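Local coordinates for cyclic nucleotide-binding protein (Brucella abortus biovar 1, PDB 5D1I), which is of unknown function but has a cyclic nucleotide-binding domain of the cupin clan and may belong to a family of DNA-binding transcription factors, at residues 61-66 with 82-87. Numbering follows the deposited sequence.
Sequences YIIVTG and RPVGPG
Ile63 lies against Val84, Gly85 and Pro86 near the ends of strands 56-63 and 77-84, which belong to different sheets of the beta barrel of the cyclic nucleotide-binding domain. The segments do not run parallel here, and side chains rest largely on carbonyl oxygens of the other segment, with one backbone hydrogen bond. In Ile63, CG2 stands anti to the backbone N and CG1 beside it (chi1 -59°), while CD1 continues the chain in an extended line (chi2 178°) and reaches CG2 of Val84 at 3.7 Å. That CG2 branch sits between its own backbone N and carbonyl carbon, a sterically demanding place. The two branched aliphatic residues suit this interior, where both also touch Ile68 of strand 68-74. Gly85 O lies near the Ile63 side chain, 3.5 Å from Ile63 CB and 3.6 Å from Ile63 CD1. Beyond it, the Pro86 ring covers the turn after the strand, its CB 3.4 Å from Val64 O and its CD 3.7 Å from Gly66 O. A rigid ring fits this exposed edge, adding apolar surface without a flexible chain. Val64 and Thr65 form a classic beta bulge opposite Glu112, and Gly66 and Gly87 adopt positive phi angles at which a side chain would press on the preceding carbonyl. Gly85 has no room for a CB beside Pro86 CD. One hydrogen bond ties the segments: Gly87 N donates to Ile63 O at 2.8 Å, nearly straight at 176°, and the same oxygen takes a CA-H...O contact from Pro86 CA at 3.5 Å.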
loop_
_atom_site.group_PDB
_atom_site.type_symbol
_atom_site.label_atom_id
_atom_site.label_comp_id
_atom_site.label_asym_id
_atom_site.label_seq_id
_atom_site.Cartn_x
_atom_site.Cartn_y
_atom_site.Cartn_z
ATOM N N TYR A 61 8.192 -0.892 6.790
ATOM C CA TYR A 61 8.498 0.520 6.951
ATOM C C TYR A 61 7.633 1.337 6.011
ATOM O O TYR A 61 7.543 1.033 4.826
ATOM C CB TYR A 61 9.975 0.800 6.663
ATOM C CG TYR A 61 10.945 0.066 7.559
ATOM C CD1 TYR A 61 11.373 0.627 8.755
ATOM C CD2 TYR A 61 11.448 -1.181 7.204
ATOM C CE1 TYR A 61 12.260 -0.033 9.579
ATOM C CE2 TYR A 61 12.341 -1.849 8.024
ATOM C CZ TYR A 61 12.741 -1.269 9.210
ATOM O OH TYR A 61 13.631 -1.920 10.034
ATOM N N ILE A 62 7.004 2.383 6.536
ATOM C CA ILE A 62 6.241 3.292 5.697
ATOM C C ILE A 62 6.917 4.649 5.736
ATOM O O ILE A 62 7.196 5.177 6.813
ATOM C CB ILE A 62 4.768 3.420 6.153
ATOM C CG1 ILE A 62 4.046 2.071 6.057
ATOM C CG2 ILE A 62 4.041 4.447 5.313
ATOM C CD1 ILE A 62 4.155 1.211 7.300
ATOM N N ILE A 63 7.203 5.201 4.563
ATOM C CA ILE A 63 7.863 6.498 4.480
ATOM C C ILE A 63 6.883 7.627 4.756
ATOM O O ILE A 63 5.808 7.683 4.160
ATOM C CB ILE A 63 8.507 6.722 3.104
ATOM C CG1 ILE A 63 9.529 5.628 2.806
ATOM C CG2 ILE A 63 9.172 8.096 3.041
ATOM C CD1 ILE A 63 10.167 5.756 1.436
ATOM N N VAL A 64 7.260 8.518 5.666
ATOM C CA VAL A 64 6.478 9.712 5.949
ATOM C C VAL A 64 7.053 10.901 5.187
ATOM O O VAL A 64 6.361 11.536 4.393
ATOM C CB VAL A 64 6.450 10.028 7.455
ATOM C CG1 VAL A 64 5.699 11.328 7.717
ATOM C CG2 VAL A 64 5.819 8.880 8.223
ATOM N N THR A 65 8.323 11.199 5.435
ATOM C CA THR A 65 9.026 12.224 4.671
ATOM C C THR A 65 10.391 11.702 4.237
ATOM O O THR A 65 10.990 10.881 4.925
ATOM C CB THR A 65 9.213 13.530 5.478
ATOM O OG1 THR A 65 9.985 13.263 6.655
ATOM C CG2 THR A 65 7.870 14.122 5.876
ATOM N N GLY A 66 10.877 12.176 3.094
ATOM C CA GLY A 66 12.205 11.814 2.632
ATOM C C GLY A 66 12.212 10.960 1.379
ATOM O O GLY A 66 11.175 10.742 0.751
ATOM N N ARG A 82 14.817 2.042 -8.285
ATOM C CA ARG A 82 14.025 3.264 -8.367
ATOM C C ARG A 82 13.975 3.925 -6.992
ATOM O O ARG A 82 14.237 3.270 -5.986
ATOM C CB ARG A 82 12.605 2.957 -8.855
ATOM C CG ARG A 82 11.779 2.195 -7.829
ATOM C CD ARG A 82 10.366 1.903 -8.308
ATOM N NE ARG A 82 9.461 1.765 -7.171
ATOM C CZ ARG A 82 9.264 0.631 -6.511
ATOM N NH1 ARG A 82 9.901 -0.469 -6.882
ATOM N NH2 ARG A 82 8.433 0.599 -5.480
ATOM N N PRO A 83 13.647 5.224 -6.940
ATOM C CA PRO A 83 13.446 5.874 -5.639
ATOM C C PRO A 83 12.013 5.729 -5.122
ATOM O O PRO A 83 11.086 5.603 -5.920
ATOM C CB PRO A 83 13.769 7.339 -5.934
ATOM C CG PRO A 83 13.383 7.512 -7.362
ATOM C CD PRO A 83 13.706 6.201 -8.042
ATOM N N VAL A 84 11.836 5.732 -3.803
ATOM C CA VAL A 84 10.498 5.756 -3.213
ATOM C C VAL A 84 10.379 6.902 -2.214
ATOM O O VAL A 84 11.365 7.299 -1.588
ATOM C CB VAL A 84 10.144 4.426 -2.514
ATOM C CG1 VAL A 84 9.810 3.359 -3.547
ATOM C CG2 VAL A 84 11.280 3.972 -1.595
ATOM N N GLY A 85 9.168 7.433 -2.073
ATOM C CA GLY A 85 8.936 8.582 -1.216
ATOM C C GLY A 85 7.734 8.394 -0.312
ATOM O O GLY A 85 7.305 7.267 -0.086
ATOM N N PRO A 86 7.182 9.503 0.203
ATOM C CA PRO A 86 6.060 9.479 1.149
ATOM C C PRO A 86 4.944 8.529 0.721
ATOM O O PRO A 86 4.521 8.545 -0.437
ATOM C CB PRO A 86 5.576 10.930 1.148
ATOM C CG PRO A 86 6.810 11.723 0.852
ATOM C CD PRO A 86 7.599 10.877 -0.127
ATOM N N GLY A 87 4.504 7.683 1.646
ATOM C CA GLY A 87 3.424 6.758 1.372
ATOM C C GLY A 87 3.879 5.369 0.973
ATOM O O GLY A 87 3.116 4.412 1.087
#